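Local atomic coordinates of DUF4875 domain-containing protein (PDB entry 4LG3), a protein that is of unknown function and belongs to the DUF4875 family, which is placed in the CamS-like clan. Residues A[80-85]-A[89-94]; A[15-20]-A[25-30]. All blocks are in the same frame, centred on the assembly; numbering follows the deposited sequence.

Contact 1 of 2, residues A[80-85]-A[89-94]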
ATOM      1  N   LEU A  80      -2.053   2.043   0.450  1.00 33.36           N
ATOM      2  CA  LEU A  80      -0.872   2.360  -0.321  1.00 32.49           C
ATOM      3  C   LEU A  80      -0.034   1.091  -0.431  1.00 38.24           C
ATOM      4  O   LEU A  80       0.400   0.548   0.585  1.00 37.92           O
ATOM      5  CB  LEU A  80      -0.080   3.525   0.293  1.00 32.40           C
ATOM      6  CG  LEU A  80       1.284   3.868  -0.313  1.00 35.32           C
ATOM      7  CD1 LEU A  80       1.137   4.442  -1.719  1.00 34.11           C
ATOM      8  CD2 LEU A  80       2.030   4.835   0.587  1.00 33.54           C
ATOM      9  N   ASP A  81       0.172   0.614  -1.674  1.00 36.36           N
ATOM     10  CA  ASP A  81       0.998  -0.569  -1.938  1.00 37.18           C
ATOM     11  C   ASP A  81       2.440  -0.168  -2.293  1.00 40.67           C
ATOM     12  O   ASP A  81       2.669   0.939  -2.762  1.00 39.45           O
ATOM     13  CB  ASP A  81       0.392  -1.450  -3.042  1.00 37.79           C
ATOM     14  CG  ASP A  81      -0.917  -2.100  -2.657  1.00 38.50           C
ATOM     15  OD1 ASP A  81      -0.980  -2.707  -1.558  1.00 36.63           O
ATOM     16  OD2 ASP A  81      -1.861  -2.060  -3.478  1.00 44.46           O
ATOM     17  N   SER A  82       3.399  -1.077  -2.063  1.00 39.47           N
ATOM     18  CA  SER A  82       4.833  -0.870  -2.322  1.00 41.04           C
ATOM     19  C   SER A  82       5.123  -0.615  -3.797  1.00 46.63           C
ATOM     20  O   SER A  82       6.096   0.064  -4.123  1.00 49.12           O
ATOM     21  CB  SER A  82       5.648  -2.062  -1.836  1.00 43.90           C
ATOM     22  OG  SER A  82       5.226  -3.267  -2.455  1.00 50.39           O
ATOM     23  N   GLN A  83       4.280  -1.150  -4.678  1.00 41.62           N
ATOM     24  CA  GLN A  83       4.405  -1.027  -6.121  1.00 41.85           C
ATOM     25  C   GLN A  83       3.211  -1.685  -6.822  1.00 43.42           C
ATOM     26  O   GLN A  83       2.509  -2.481  -6.193  1.00 41.63           O
ATOM     27  CB  GLN A  83       5.723  -1.702  -6.585  1.00 45.04           C
ATOM     28  CG  GLN A  83       5.796  -3.216  -6.355  1.00 49.88           C
ATOM     29  CD  GLN A  83       7.095  -3.805  -6.786  1.00 58.64           C
ATOM     30  OE1 GLN A  83       7.766  -3.349  -7.710  1.00 67.77           O
ATOM     31  NE2 GLN A  83       7.491  -4.820  -6.110  1.00 57.22           N
ATOM     32  N   PRO A  84       2.970  -1.428  -8.131  1.00 39.22           N
ATOM     33  CA  PRO A  84       1.922  -2.203  -8.837  1.00 38.17           C
ATOM     34  C   PRO A  84       2.325  -3.685  -8.896  1.00 44.01           C
ATOM     35  O   PRO A  84       3.504  -4.011  -8.921  1.00 44.94           O
ATOM     36  CB  PRO A  84       1.903  -1.590 -10.245  1.00 38.81           C
ATOM     37  CG  PRO A  84       2.641  -0.313 -10.130  1.00 43.03           C
ATOM     38  CD  PRO A  84       3.661  -0.508  -9.057  1.00 39.37           C
ATOM     39  N   GLY A  85       1.364  -4.571  -8.916  1.00 40.85           N
ATOM     40  CA  GLY A  85       1.669  -5.989  -8.993  1.00 41.87           C
ATOM     41  C   GLY A  85       0.593  -6.898  -8.444  1.00 43.94           C
ATOM     42  O   GLY A  85      -0.414  -6.417  -7.920  1.00 41.72           O
ATOM     43  N   GLY A  89       3.197  -9.854  -4.908  1.00 43.68           N
ATOM     44  CA  GLY A  89       4.238  -9.176  -5.671  1.00 43.53           C
ATOM     45  C   GLY A  89       4.427  -7.759  -5.161  1.00 46.94           C
ATOM     46  O   GLY A  89       5.103  -6.942  -5.795  1.00 47.44           O
ATOM     47  N   LYS A  90       3.815  -7.457  -4.000  1.00 42.02           N
ATOM     48  CA  LYS A  90       3.804  -6.129  -3.374  1.00 41.66           C
ATOM     49  C   LYS A  90       3.327  -6.274  -1.958  1.00 44.00           C
ATOM     50  O   LYS A  90       2.802  -7.338  -1.605  1.00 41.77           O
ATOM     51  CB  LYS A  90       2.874  -5.146  -4.153  1.00 42.36           C
ATOM     52  CG  LYS A  90       1.404  -5.526  -4.037  1.00 32.91           C
ATOM     53  CD  LYS A  90       0.474  -4.898  -5.053  1.00 40.87           C
ATOM     54  CE  LYS A  90      -0.931  -5.356  -4.747  1.00 36.21           C
ATOM     55  NZ  LYS A  90      -1.862  -4.959  -5.801  1.00 44.78           N
ATOM     56  N   THR A  91       3.506  -5.204  -1.142  1.00 40.34           N
ATOM     57  CA  THR A  91       3.074  -5.162   0.259  1.00 38.50           C
ATOM     58  C   THR A  91       2.472  -3.802   0.574  1.00 38.63           C
ATOM     59  O   THR A  91       2.640  -2.867  -0.179  1.00 36.06           O
ATOM     60  CB  THR A  91       4.227  -5.492   1.248  1.00 42.91           C
ATOM     61  OG1 THR A  91       5.299  -4.560   1.091  1.00 40.55           O
ATOM     62  CG2 THR A  91       4.708  -6.928   1.160  1.00 37.90           C
ATOM     63  N   VAL A  92       1.803  -3.703   1.709  1.00 37.23           N
ATOM     64  CA  VAL A  92       1.153  -2.507   2.239  1.00 36.61           C
ATOM     65  C   VAL A  92       2.188  -1.622   2.906  1.00 40.97           C
ATOM     66  O   VAL A  92       2.877  -2.068   3.821  1.00 41.50           O
ATOM     67  CB  VAL A  92       0.024  -2.894   3.245  1.00 38.50           C
ATOM     68  CG1 VAL A  92      -0.628  -1.668   3.867  1.00 37.16           C
ATOM     69  CG2 VAL A  92      -1.009  -3.767   2.570  1.00 37.00           C
ATOM     70  N   LEU A  93       2.254  -0.361   2.464  1.00 37.52           N
ATOM     71  CA  LEU A  93       3.099   0.676   3.043  1.00 36.96           C
ATOM     72  C   LEU A  93       2.297   1.574   4.016  1.00 41.83           C
ATOM     73  O   LEU A  93       2.866   2.107   4.961  1.00 43.58           O
ATOM     74  CB  LEU A  93       3.735   1.540   1.946  1.00 35.64           C
ATOM     75  CG  LEU A  93       4.761   0.889   1.021  1.00 38.58           C
ATOM     76  CD1 LEU A  93       5.425   1.937   0.156  1.00 37.01           C
ATOM     77  CD2 LEU A  93       5.824   0.064   1.809  1.00 40.55           C
ATOM     78  N   ALA A  94       0.984   1.734   3.789  1.00 36.63           N
ATOM     79  CA  ALA A  94       0.133   2.594   4.606  1.00 36.51           C
ATOM     80  C   ALA A  94      -1.319   2.352   4.306  1.00 39.55           C
ATOM     81  O   ALA A  94      -1.658   1.979   3.179  1.00 39.07           O
ATOM     82  CB  ALA A  94       0.465   4.081   4.335  1.00 38.02           C
TER
HETATM   83  O   HOH W   1      -1.204  -2.010  -6.646  1.00 59.28           O
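The ammonium NZ of K90 is gripped from several directions. It gives a hydrogen bond to the carbonyl O of G85, NZ to O 3.0 Å. Water 1 accepts a second one and itself donates to OD2 of D81. The direct salt bridge between K90 NZ and D81 OD2 is long, at 3.7 Å. The carboxylate of D81 has a stronger partner in R30. The K90 chain runs extended beyond CG, and its CD crosses close to the carbonyl O of Q83, at 3.4 Å.

One residue on from D81, S82 ties the two backbones together. Its OG accepts the N-H of T91 (N to OG 2.9 Å, 162° at the hydrogen), while its own N bonds to T91 O at 2.7 Å. The OG sits between backbone N and carbonyl carbon (chi1 58°), which turns it toward T91.

A classic beta bulge lies at L80: on the 89-94 side two residues, L93 and A94, stand against this single one. L80 O takes the N-H of L93 at 2.8 Å and, weakly, that of A94. CD2 of L80 packs on L93 CB at 4.0 Å. This is the turn end of the hairpin of strands 75-81 and 92-98. Helix 125-137 supplies the Q131 side-chain amide to S82 OG and T91 OG1, and L128 O to Q83 NE2. L80 and A94 lie against helix 53-71, and L80 also touches I31 and L33 of strand 26-36.

Contact 2 of 2, residues A[15-20]-A[25-30]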
ATOM      1  N   GLU A  15     -10.006   1.024  -7.854  1.00 38.37           N
ATOM      2  CA  GLU A  15     -11.089   1.835  -7.276  1.00 36.88           C
ATOM      3  C   GLU A  15     -12.391   1.074  -7.364  1.00 43.05           C
ATOM      4  O   GLU A  15     -12.732   0.570  -8.440  1.00 39.99           O
ATOM      5  CB  GLU A  15     -11.245   3.156  -8.041  1.00 37.40           C
ATOM      6  CG  GLU A  15     -10.160   4.186  -7.807  1.00 37.09           C
ATOM      7  CD  GLU A  15     -10.386   5.471  -8.582  1.00 46.53           C
ATOM      8  OE1 GLU A  15     -11.536   5.721  -9.006  1.00 44.81           O
ATOM      9  OE2 GLU A  15      -9.412   6.233  -8.765  1.00 39.90           O
ATOM     10  N   SER A  16     -13.126   0.963  -6.256  1.00 42.95           N
ATOM     11  CA  SER A  16     -14.422   0.268  -6.326  1.00 44.36           C
ATOM     12  C   SER A  16     -15.365   0.716  -5.228  1.00 47.40           C
ATOM     13  O   SER A  16     -14.950   0.864  -4.082  1.00 46.18           O
ATOM     14  CB  SER A  16     -14.267  -1.260  -6.291  1.00 46.23           C
ATOM     15  OG  SER A  16     -13.399  -1.694  -5.264  1.00 50.94           O
ATOM     16  N   PRO A  17     -16.643   0.921  -5.572  1.00 44.56           N
ATOM     17  CA  PRO A  17     -17.628   1.259  -4.540  1.00 44.82           C
ATOM     18  C   PRO A  17     -18.182   0.029  -3.826  1.00 45.89           C
ATOM     19  O   PRO A  17     -18.159  -1.079  -4.362  1.00 45.65           O
ATOM     20  CB  PRO A  17     -18.739   1.937  -5.336  1.00 47.53           C
ATOM     21  CG  PRO A  17     -18.725   1.212  -6.651  1.00 52.58           C
ATOM     22  CD  PRO A  17     -17.282   0.791  -6.897  1.00 46.91           C
ATOM     23  N   TYR A  18     -18.712   0.253  -2.619  1.00 42.49           N
ATOM     24  CA  TYR A  18     -19.410  -0.729  -1.802  1.00 42.51           C
ATOM     25  C   TYR A  18     -20.622  -0.040  -1.200  1.00 48.03           C
ATOM     26  O   TYR A  18     -20.493   0.945  -0.469  1.00 45.69           O
ATOM     27  CB  TYR A  18     -18.508  -1.383  -0.753  1.00 43.42           C
ATOM     28  CG  TYR A  18     -19.273  -2.296   0.184  1.00 46.17           C
ATOM     29  CD1 TYR A  18     -19.741  -3.539  -0.244  1.00 48.64           C
ATOM     30  CD2 TYR A  18     -19.570  -1.899   1.483  1.00 46.44           C
ATOM     31  CE1 TYR A  18     -20.468  -4.370   0.605  1.00 49.03           C
ATOM     32  CE2 TYR A  18     -20.297  -2.719   2.338  1.00 47.46           C
ATOM     33  CZ  TYR A  18     -20.733  -3.958   1.901  1.00 54.54           C
ATOM     34  OH  TYR A  18     -21.442  -4.759   2.767  1.00 52.87           O
ATOM     35  N   GLU A  19     -21.805  -0.542  -1.572  1.00 48.65           N
ATOM     36  CA  GLU A  19     -23.080   0.016  -1.147  1.00 50.49           C
ATOM     37  C   GLU A  19     -23.912  -0.970  -0.268  1.00 54.61           C
ATOM     38  O   GLU A  19     -25.142  -0.933  -0.298  1.00 58.22           O
ATOM     39  CB  GLU A  19     -23.862   0.428  -2.406  1.00 53.51           C
ATOM     40  CG  GLU A  19     -23.172   1.502  -3.238  1.00 64.91           C
ATOM     41  CD  GLU A  19     -23.771   1.774  -4.604  1.00 84.60           C
ATOM     42  OE1 GLU A  19     -23.638   0.899  -5.489  1.00 63.41           O
ATOM     43  OE2 GLU A  19     -24.365   2.863  -4.794  1.00 82.63           O
ATOM     44  N   GLY A  20     -23.241  -1.810   0.511  1.00 48.60           N
ATOM     45  CA  GLY A  20     -23.890  -2.791   1.377  1.00 48.85           C
ATOM     46  C   GLY A  20     -24.660  -2.195   2.534  1.00 51.97           C
ATOM     47  O   GLY A  20     -25.593  -2.812   3.050  1.00 55.39           O
ATOM     48  N   LEU A  25     -22.408   5.123   1.046  1.00 47.50           N
ATOM     49  CA  LEU A  25     -21.476   4.689   0.022  1.00 46.54           C
ATOM     50  C   LEU A  25     -20.046   4.659   0.559  1.00 49.52           C
ATOM     51  O   LEU A  25     -19.545   5.663   1.073  1.00 50.36           O
ATOM     52  CB  LEU A  25     -21.559   5.607  -1.229  1.00 46.93           C
ATOM     53  CG  LEU A  25     -20.483   5.395  -2.344  1.00 50.20           C
ATOM     54  CD1 LEU A  25     -20.817   4.225  -3.225  1.00 49.91           C
ATOM     55  CD2 LEU A  25     -20.351   6.634  -3.209  1.00 52.94           C
ATOM     56  N   ARG A  26     -19.399   3.502   0.408  1.00 43.71           N
ATOM     57  CA  ARG A  26     -18.000   3.288   0.733  1.00 41.13           C
ATOM     58  C   ARG A  26     -17.185   3.254  -0.576  1.00 42.06           C
ATOM     59  O   ARG A  26     -17.635   2.681  -1.569  1.00 40.44           O
ATOM     60  CB  ARG A  26     -17.827   2.003   1.530  1.00 37.29           C
ATOM     61  CG  ARG A  26     -16.404   1.750   1.971  1.00 40.30           C
ATOM     62  CD  ARG A  26     -16.311   0.529   2.854  1.00 38.93           C
ATOM     63  NE  ARG A  26     -14.922   0.283   3.225  1.00 43.17           N
ATOM     64  CZ  ARG A  26     -14.530  -0.401   4.289  1.00 52.40           C
ATOM     65  NH1 ARG A  26     -15.422  -0.956   5.097  1.00 53.37           N
ATOM     66  NH2 ARG A  26     -13.239  -0.534   4.557  1.00 42.66           N
ATOM     67  N   TYR A  27     -16.012   3.891  -0.594  1.00 37.41           N
ATOM     68  CA  TYR A  27     -15.181   3.857  -1.788  1.00 36.41           C
ATOM     69  C   TYR A  27     -13.834   3.337  -1.390  1.00 40.40           C
ATOM     70  O   TYR A  27     -13.176   3.917  -0.528  1.00 39.70           O
ATOM     71  CB  TYR A  27     -15.118   5.219  -2.452  1.00 39.35           C
ATOM     72  CG  TYR A  27     -14.792   5.161  -3.928  1.00 44.47           C
ATOM     73  CD1 TYR A  27     -15.744   4.750  -4.860  1.00 48.43           C
ATOM     74  CD2 TYR A  27     -13.562   5.585  -4.404  1.00 45.04           C
ATOM     75  CE1 TYR A  27     -15.453   4.720  -6.226  1.00 49.68           C
ATOM     76  CE2 TYR A  27     -13.266   5.568  -5.762  1.00 46.87           C
ATOM     77  CZ  TYR A  27     -14.219   5.148  -6.674  1.00 54.72           C
ATOM     78  OH  TYR A  27     -13.925   5.169  -8.021  1.00 53.98           O
ATOM     79  N   ASN A  28     -13.448   2.183  -1.947  1.00 38.95           N
ATOM     80  CA  ASN A  28     -12.167   1.539  -1.611  1.00 38.17           C
ATOM     81  C   ASN A  28     -11.192   1.771  -2.726  1.00 40.36           C
ATOM     82  O   ASN A  28     -11.520   1.560  -3.903  1.00 40.22           O
ATOM     83  CB  ASN A  28     -12.333   0.054  -1.313  1.00 38.80           C
ATOM     84  CG  ASN A  28     -13.358  -0.221  -0.247  1.00 51.12           C
ATOM     85  OD1 ASN A  28     -13.262   0.268   0.869  1.00 41.92           O
ATOM     86  ND2 ASN A  28     -14.381  -0.988  -0.587  1.00 52.52           N
ATOM     87  N   VAL A  29      -9.996   2.270  -2.362  1.00 35.04           N
ATOM     88  CA  VAL A  29      -8.974   2.614  -3.349  1.00 31.83           C
ATOM     89  C   VAL A  29      -7.610   2.072  -2.949  1.00 36.63           C
ATOM     90  O   VAL A  29      -7.193   2.197  -1.795  1.00 34.67           O
ATOM     91  CB  VAL A  29      -8.907   4.177  -3.571  1.00 31.45           C
ATOM     92  CG1 VAL A  29      -7.940   4.529  -4.699  1.00 28.93           C
ATOM     93  CG2 VAL A  29     -10.285   4.772  -3.856  1.00 30.59           C
ATOM     94  N   ARG A  30      -6.890   1.536  -3.945  1.00 35.16           N
ATOM     95  CA  ARG A  30      -5.486   1.107  -3.833  1.00 33.38           C
ATOM     96  C   ARG A  30      -4.665   2.094  -4.614  1.00 38.59           C
ATOM     97  O   ARG A  30      -4.992   2.400  -5.766  1.00 39.22           O
ATOM     98  CB  ARG A  30      -5.263  -0.309  -4.345  1.00 31.26           C
ATOM     99  CG  ARG A  30      -6.111  -1.371  -3.658  1.00 32.77           C
ATOM    100  CD  ARG A  30      -5.512  -2.739  -3.913  1.00 42.19           C
ATOM    101  NE  ARG A  30      -4.385  -3.012  -3.009  1.00 46.35           N
ATOM    102  CZ  ARG A  30      -4.467  -3.756  -1.911  1.00 51.17           C
ATOM    103  NH1 ARG A  30      -5.609  -4.342  -1.583  1.00 36.42           N
ATOM    104  NH2 ARG A  30      -3.397  -3.955  -1.157  1.00 38.62           N
TER
HETATM  105  O   HOH W   2     -10.714  -1.262  -4.802  1.00 40.64           O
HETATM  106  O   HOH W   3     -14.830  -2.566  -2.851  1.00 59.20           O
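E15 reaches across to Y27 and V29 from the strand before them. Its CB lies 3.4 Å from the OH of Y27, off to one side of the ring plane near its hydroxyl end. CG turns beside the backbone N, anti to the carbonyl carbon (chi1 -73°), and comes alongside V29, with CG to V29 CG1 3.8 Å. The glutamate and valine side chains run abreast. CD then passes near CE2 of the tyrosine. OE1 ends at the ring edge and accepts the hydroxyl of Y27, OH to OE1 2.6 Å. The bond uses the anti side of the carboxylate, somewhat out of its plane. Carboxylate and ring stand 63° apart. OE2 bonds to the hydroxyl of Y67, so both carboxylate oxygens have a tyrosine partner.

The backbones form an antiparallel beta hairpin of strands 10-18 and 26-36. S16 with N28 and Y18 with R26 are its hydrogen-bonded pairs. E15 with V29 and P17 with Y27 are non-hydrogen-bonded pairs. P17 has no N-H to give, and its N lies at such a non-hydrogen-bonded position.

The S16 and N28 side chains project from the other face of the sheet. Two waters bridge there: one joins S16 OG to N28 O, the other joins S16 OG to N28 ND2. N28 OD1 accepts NE of R26 at 2.9 Å, in the carbonyl plane and on a lone pair. That bond holds the amide and guanidinium together along their own strand.

Toward the turn, L25 CD1 touches both P17 CB (3.7 Å) and E19 CG (3.6 Å). Beyond Y27 and V29 lies helix 53-71, which brings K71 and Y67 against them.

In the fold
Contact 2 comes first along the chain and contact 1 follows, as two successive hairpins. Their centres are about 19 Å apart. The centre of contact 1 lies about 4 Å from the centre of the chain, that of contact 2 about 16 Å. Both belong to the same mixed sheet, where strand 26-36 runs parallel to strand 75-81. Helix 53-71 comes between these two strands in sequence and touches side chains of both contacts. The hairpins meet directly in one salt bridge, R30 NE to D81 OD2 at 2.7 Å. That bridge joins the two neighbouring parallel strands, and so fastens a hairpin at the surface to one near the middle of the fold.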